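Local coordinates for protein sucrose 6(F)-phosphate phosphorylase (Thermoanaerobacterium thermosaccharolyticum DSM 571, PDB 6S9V) that belongs to the phosphorylases of the alpha-amylase family, built around a closed barrel of eight parallel strands and carrying a further antiparallel sheet, at residues 129-134 against 218-223; 144-149 against 213-218. All blocks are in the same frame, centred on the assembly; numbering follows the deposited sequence.

Interaction 1 of 2, residues 129-134 against 218-223; sequences DKLWKD and KKIGTS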
loop_
_atom_site.group_PDB
_atom_site.type_symbol
_atom_site.label_atom_id
_atom_site.label_comp_id
_atom_site.label_asym_id
_atom_site.label_seq_id
_atom_site.Cartn_x
_atom_site.Cartn_y
_atom_site.Cartn_z
ATOM N N ASP A 129 26.731 8.667 -15.422
ATOM C CA ASP A 129 26.992 9.263 -16.728
ATOM C C ASP A 129 25.721 9.425 -17.555
ATOM O O ASP A 129 25.731 10.164 -18.544
ATOM C CB ASP A 129 28.019 8.436 -17.504
ATOM C CG ASP A 129 27.582 7.001 -17.720
ATOM O OD1 ASP A 129 26.548 6.587 -17.157
ATOM O OD2 ASP A 129 28.281 6.287 -18.471
ATOM N N LYS A 130 24.639 8.734 -17.194
ATOM C CA LYS A 130 23.357 8.931 -17.859
ATOM C C LYS A 130 22.664 10.221 -17.434
ATOM O O LYS A 130 21.722 10.650 -18.111
ATOM C CB LYS A 130 22.432 7.738 -17.596
ATOM C CG LYS A 130 22.906 6.431 -18.232
ATOM C CD LYS A 130 21.975 5.274 -17.891
ATOM C CE LYS A 130 22.281 4.026 -18.708
ATOM N NZ LYS A 130 21.387 2.866 -18.349
ATOM N N LEU A 131 23.112 10.850 -16.346
ATOM C CA LEU A 131 22.527 12.094 -15.856
ATOM C C LEU A 131 23.448 13.292 -16.016
ATOM O O LEU A 131 22.959 14.411 -16.174
ATOM C CB LEU A 131 22.149 11.948 -14.380
ATOM C CG LEU A 131 21.040 10.919 -14.129
ATOM C CD1 LEU A 131 20.934 10.598 -12.642
ATOM C CD2 LEU A 131 19.705 11.408 -14.680
ATOM N N TRP A 132 24.761 13.086 -15.956
ATOM C CA TRP A 132 25.748 14.152 -16.069
ATOM C C TRP A 132 26.795 13.687 -17.070
ATOM O O TRP A 132 27.179 12.514 -17.073
ATOM C CB TRP A 132 26.377 14.474 -14.715
ATOM C CG TRP A 132 25.413 15.114 -13.760
ATOM C CD1 TRP A 132 24.886 16.372 -13.843
ATOM C CD2 TRP A 132 24.835 14.511 -12.594
ATOM N NE1 TRP A 132 24.029 16.595 -12.792
ATOM C CE2 TRP A 132 23.979 15.468 -12.012
ATOM C CE3 TRP A 132 24.965 13.261 -11.984
ATOM C CZ2 TRP A 132 23.260 15.214 -10.850
ATOM C CZ3 TRP A 132 24.249 13.008 -10.835
ATOM C CH2 TRP A 132 23.405 13.979 -10.278
ATOM N N LYS A 133 27.272 14.616 -17.905
ATOM C CA LYS A 133 28.201 14.254 -18.971
ATOM C C LYS A 133 29.377 13.432 -18.459
ATOM O O LYS A 133 29.758 12.430 -19.076
ATOM C CB LYS A 133 28.717 15.506 -19.687
ATOM C CG LYS A 133 29.753 15.183 -20.764
ATOM C CD LYS A 133 30.265 16.416 -21.488
ATOM C CE LYS A 133 31.117 16.021 -22.692
ATOM N NZ LYS A 133 32.381 15.332 -22.322
ATOM N N ASP A 134 29.971 13.840 -17.339
ATOM C CA ASP A 134 31.162 13.187 -16.813
ATOM C C ASP A 134 30.883 12.264 -15.634
ATOM O O ASP A 134 31.827 11.837 -14.963
ATOM C CB ASP A 134 32.190 14.247 -16.407
ATOM C CG ASP A 134 31.595 15.322 -15.515
ATOM O OD1 ASP A 134 30.394 15.221 -15.177
ATOM O OD2 ASP A 134 32.328 16.267 -15.156
ATOM N N LYS A 218 14.071 9.860 -13.652
ATOM C CA LYS A 218 15.069 10.804 -13.173
ATOM C C LYS A 218 15.319 11.828 -14.271
ATOM O O LYS A 218 15.522 11.459 -15.433
ATOM C CB LYS A 218 16.373 10.104 -12.801
ATOM C CG LYS A 218 16.330 9.335 -11.478
ATOM C CD LYS A 218 15.416 8.126 -11.565
ATOM C CE LYS A 218 15.623 7.207 -10.384
ATOM N NZ LYS A 218 14.657 6.088 -10.369
ATOM N N LYS A 219 15.278 13.104 -13.908
ATOM C CA LYS A 219 15.574 14.168 -14.864
ATOM C C LYS A 219 16.257 15.299 -14.115
ATOM O O LYS A 219 15.677 15.853 -13.175
ATOM C CB LYS A 219 14.300 14.668 -15.552
ATOM C CG LYS A 219 14.539 15.718 -16.638
ATOM C CD LYS A 219 13.228 16.302 -17.155
ATOM C CE LYS A 219 12.603 15.426 -18.233
ATOM N NZ LYS A 219 11.546 16.144 -19.004
ATOM N N ILE A 220 17.471 15.653 -14.543
ATOM C CA ILE A 220 18.200 16.729 -13.885
ATOM C C ILE A 220 17.405 18.019 -14.021
ATOM O O ILE A 220 16.856 18.327 -15.087
ATOM C CB ILE A 220 19.608 16.883 -14.478
ATOM C CG1 ILE A 220 20.440 15.622 -14.228
ATOM C CG2 ILE A 220 20.309 18.100 -13.885
ATOM C CD1 ILE A 220 20.489 15.184 -12.780
ATOM N N GLY A 221 17.345 18.785 -12.937
ATOM C CA GLY A 221 16.562 19.997 -12.894
ATOM C C GLY A 221 15.169 19.832 -12.332
ATOM O O GLY A 221 14.509 20.844 -12.049
ATOM N N THR A 222 14.705 18.599 -12.143
ATOM C CA THR A 222 13.405 18.324 -11.554
ATOM C C THR A 222 13.590 17.692 -10.180
ATOM O O THR A 222 14.707 17.352 -9.770
ATOM C CB THR A 222 12.576 17.381 -12.435
ATOM O OG1 THR A 222 13.053 16.035 -12.275
ATOM C CG2 THR A 222 12.673 17.760 -13.895
ATOM N N SER A 223 12.466 17.501 -9.483
ATOM C CA SER A 223 12.481 16.797 -8.206
ATOM C C SER A 223 12.790 15.318 -8.370
ATOM O O SER A 223 13.112 14.648 -7.384
ATOM C CB SER A 223 11.129 16.941 -7.505
ATOM O OG SER A 223 10.118 16.292 -8.253
#

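Interaction 2 of 2, residues 144-149 against 213-218; sequences KMFLRR and VGYVIK. With SO4 (sulfate ion), chain D.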
loop_
_atom_site.group_PDB
_atom_site.type_symbol
_atom_site.label_atom_id
_atom_site.label_comp_id
_atom_site.label_asym_id
_atom_site.label_seq_id
_atom_site.Cartn_x
_atom_site.Cartn_y
_atom_site.Cartn_z
ATOM N N LYS A 144 17.742 20.002 -5.734
ATOM C CA LYS A 144 16.396 20.130 -6.279
ATOM C C LYS A 144 15.585 18.844 -6.168
ATOM O O LYS A 144 14.385 18.852 -6.472
ATOM C CB LYS A 144 16.450 20.551 -7.749
ATOM C CG LYS A 144 17.109 21.898 -8.005
ATOM C CD LYS A 144 17.119 22.218 -9.494
ATOM C CE LYS A 144 17.848 23.522 -9.792
ATOM N NZ LYS A 144 17.884 23.803 -11.255
ATOM N N MET A 145 16.197 17.748 -5.744
ATOM C CA MET A 145 15.541 16.454 -5.802
ATOM C C MET A 145 14.812 16.144 -4.505
ATOM O O MET A 145 15.195 16.597 -3.424
ATOM C CB MET A 145 16.559 15.353 -6.093
ATOM C CG MET A 145 17.253 15.510 -7.429
ATOM S SD MET A 145 18.506 14.249 -7.702
ATOM C CE MET A 145 19.169 14.824 -9.266
ATOM N N PHE A 146 13.750 15.351 -4.631
ATOM C CA PHE A 146 13.028 14.796 -3.489
ATOM C C PHE A 146 13.806 13.584 -3.001
ATOM O O PHE A 146 13.629 12.468 -3.492
ATOM C CB PHE A 146 11.592 14.463 -3.890
ATOM C CG PHE A 146 10.758 13.871 -2.782
ATOM C CD1 PHE A 146 10.727 14.440 -1.519
ATOM C CD2 PHE A 146 9.934 12.787 -3.038
ATOM C CE1 PHE A 146 9.944 13.891 -0.512
ATOM C CE2 PHE A 146 9.136 12.244 -2.041
ATOM C CZ PHE A 146 9.139 12.797 -0.780
ATOM N N LEU A 147 14.654 13.803 -2.002
ATOM C CA LEU A 147 15.577 12.786 -1.533
ATOM C C LEU A 147 14.901 11.917 -0.484
ATOM O O LEU A 147 14.150 12.411 0.359
ATOM C CB LEU A 147 16.826 13.438 -0.941
ATOM C CG LEU A 147 17.680 14.251 -1.913
ATOM C CD1 LEU A 147 18.875 14.859 -1.199
ATOM C CD2 LEU A 147 18.135 13.379 -3.079
ATOM N N ARG A 148 15.160 10.613 -0.560
ATOM C CA ARG A 148 14.671 9.651 0.417
ATOM C C ARG A 148 15.806 9.035 1.219
ATOM O O ARG A 148 15.571 8.107 2.002
ATOM C CB ARG A 148 13.866 8.554 -0.282
ATOM C CG ARG A 148 12.912 9.069 -1.346
ATOM C CD ARG A 148 11.943 10.124 -0.822
ATOM N NE ARG A 148 11.055 9.598 0.211
ATOM C CZ ARG A 148 10.971 10.065 1.455
ATOM N NH1 ARG A 148 11.715 11.091 1.854
ATOM N NH2 ARG A 148 10.123 9.505 2.307
ATOM N N ARG A 149 17.033 9.490 0.987
ATOM C CA ARG A 149 18.199 9.172 1.799
ATOM C C ARG A 149 19.196 10.299 1.561
ATOM O O ARG A 149 18.990 11.156 0.698
ATOM C CB ARG A 149 18.778 7.798 1.455
ATOM C CG ARG A 149 19.506 7.740 0.138
ATOM C CD ARG A 149 19.576 6.316 -0.417
ATOM N NE ARG A 149 20.564 5.476 0.251
ATOM C CZ ARG A 149 21.863 5.455 -0.037
ATOM N NH1 ARG A 149 22.364 6.247 -0.974
ATOM N NH2 ARG A 149 22.665 4.629 0.616
ATOM N N VAL A 213 6.438 3.745 -7.815
ATOM C CA VAL A 213 6.420 4.051 -9.243
ATOM C C VAL A 213 6.715 5.527 -9.487
ATOM O O VAL A 213 7.289 5.892 -10.523
ATOM C CB VAL A 213 5.070 3.628 -9.861
ATOM C CG1 VAL A 213 3.929 4.483 -9.331
ATOM C CG2 VAL A 213 5.146 3.689 -11.392
ATOM N N GLY A 214 6.394 6.394 -8.527
ATOM C CA GLY A 214 6.640 7.811 -8.724
ATOM C C GLY A 214 8.098 8.169 -8.918
ATOM O O GLY A 214 8.398 9.269 -9.395
ATOM N N TYR A 215 9.016 7.262 -8.576
ATOM C CA TYR A 215 10.442 7.559 -8.611
ATOM C C TYR A 215 11.142 7.110 -9.888
ATOM O O TYR A 215 12.342 7.366 -10.032
ATOM C CB TYR A 215 11.130 6.908 -7.410
ATOM C CG TYR A 215 10.686 7.501 -6.106
ATOM C CD1 TYR A 215 11.303 8.630 -5.597
ATOM C CD2 TYR A 215 9.618 6.958 -5.402
ATOM C CE1 TYR A 215 10.900 9.187 -4.411
ATOM C CE2 TYR A 215 9.196 7.519 -4.210
ATOM C CZ TYR A 215 9.850 8.632 -3.720
ATOM O OH TYR A 215 9.449 9.212 -2.538
ATOM N N VAL A 216 10.437 6.475 -10.829
ATOM C CA VAL A 216 11.148 5.798 -11.907
ATOM C C VAL A 216 11.782 6.760 -12.910
ATOM O O VAL A 216 12.757 6.385 -13.572
ATOM C CB VAL A 216 10.247 4.800 -12.668
ATOM C CG1 VAL A 216 9.785 3.689 -11.731
ATOM C CG2 VAL A 216 9.060 5.498 -13.357
ATOM N N ILE A 217 11.289 7.991 -13.040
ATOM C CA ILE A 217 11.856 8.947 -13.988
ATOM C C ILE A 217 12.807 9.882 -13.250
ATOM O O ILE A 217 12.397 10.622 -12.344
ATOM C CB ILE A 217 10.769 9.753 -14.719
ATOM C CG1 ILE A 217 9.808 8.827 -15.473
ATOM C CG2 ILE A 217 11.410 10.766 -15.681
ATOM C CD1 ILE A 217 10.478 7.902 -16.488
ATOM N N LYS A 218 14.071 9.860 -13.652
ATOM C CA LYS A 218 15.069 10.804 -13.173
ATOM C C LYS A 218 15.319 11.828 -14.271
ATOM O O LYS A 218 15.522 11.459 -15.433
ATOM C CB LYS A 218 16.373 10.104 -12.801
ATOM C CG LYS A 218 16.330 9.335 -11.478
ATOM C CD LYS A 218 15.416 8.126 -11.565
ATOM C CE LYS A 218 15.623 7.207 -10.384
ATOM N NZ LYS A 218 14.657 6.088 -10.369
HETATM S S SO4 D . 7.736 7.034 -0.056
HETATM O O1 SO4 D . 7.379 7.912 -1.178
HETATM O O2 SO4 D . 8.977 7.475 0.572
HETATM O O3 SO4 D . 6.651 7.069 0.915
HETATM O O4 SO4 D . 7.936 5.672 -0.534
#

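Interaction 1 of 2, residues 129-134 against 218-223
Ile-220 pushes the end of its side chain onto the indole of Trp-132. Its CD1 stands 3.2 Å above the mean plane of the Trp-132 ring, displaced toward the rim, and comes within 3.4 Å of Trp-132 CZ2. The two side chains meet at about a right angle. With CG1 of Ile-220 beside its own backbone N (chi1 -64°), the longer branch is aimed across the contact, and CG1 also lies 3.4 Å from the carbonyl O of Leu-131. Leu-131 adds a second apolar patch: its CB meets Ile-220 CD1, and its CD2 comes 4.0 Å from Lys-218 CB. The Lys-218 chain then bends at chi2 (68°) and carries its ammonium away to Tyr-215 and Asp-181. The indole is held in turn by Trp-132 NE1 bonding to Asp-141, while Trp-168 packs on both Leu-131 and Lys-218. Ile-220 is itself part of a type II turn, Lys-219 to Thr-222, in which Lys-219 O accepts both Thr-222 N and, at 2.8 Å, Thr-222 OG1. Van der Waals contact thus joins the loop after barrel strand 207-210 to that between helices 107-115 and 139-142, and the polar ends of Trp-132 and Lys-218 are satisfied by partners beyond them.

Interaction 2 of 2, residues 144-149 against 213-218
The hydroxyl of Tyr-215 is wedged between hydrocarbon and anion: Phe-146 CE2 lies 3.1 Å from Tyr-215 OH and Arg-148 CD 3.2 Å from that same oxygen, while the hydroxyl donates to a bound sulfate, with Tyr-215 OH 2.8 Å from sulfate O1. That acceptor sits at the edge of the phenol, in its plane. Arg-148 takes hold of a different oxygen of the ion. Its NE is 3.0 Å and its NH2 2.9 Å from sulfate O2, so two N-H groups converge on one acceptor at the guanidinium edge. The Arg-148 chain folds at chi2 (-55°) and again at chi3, which carries CG and CD across Tyr-215 at about a right angle, near CE1 and OH, before the guanidinium reaches the ion; its plane ends only 13° from that of the phenol. Phe-146 CZ lies over one face of the guanidinium. The third nitrogen is tied back to its own segment, Arg-148 NH1 to Leu-147 O at 3.1 Å with a fairly straight N-H...O angle of 162°, which helps fix the rotation of the group. Attraction between the guanidinium and the anion probably adds to these bonds.

Phe-171 and Phe-225 meet the Tyr-215 ring edge-to-face, and Lys-218 NZ bonds to Tyr-215 O at 2.7 Å. His-358 NE2 gives the sulfate another bond, and a bound BTB molecule lies about 6 Å from the Tyr-215 side chain. Both the sulfate and BTB probably came from the crystallisation liquor. Segment 213-218 follows the fourth barrel strand, 207-210, and segment 144-149 belongs to the long excursion between strands three and four, probably the counterpart of domain B in alpha-amylases, consistent with an anion-binding pocket beside the C-terminal end of the barrel strands.

How the interactions relate
Interactions 1 and 2 lie with their centres about 12 Å apart and share Lys-218. Along the chain, 144-149 and 213-218 are nested inside the span closed by 129-134 and 218-223. Direct contacts join them too: Ser-223 O is 2.9 Å from Phe-146 N, a probable hydrogen bond, and Ile-220 CD1 packs 3.8 Å from Met-145 CE. Interaction 2 holds the sulfate and its centre is about 18 Å from the chain's centre; that of interaction 1 lies further out, at about 29 Å, where the same loop after strand 207-210 is joined to an earlier part of the same excursion, farther from the chain's centre.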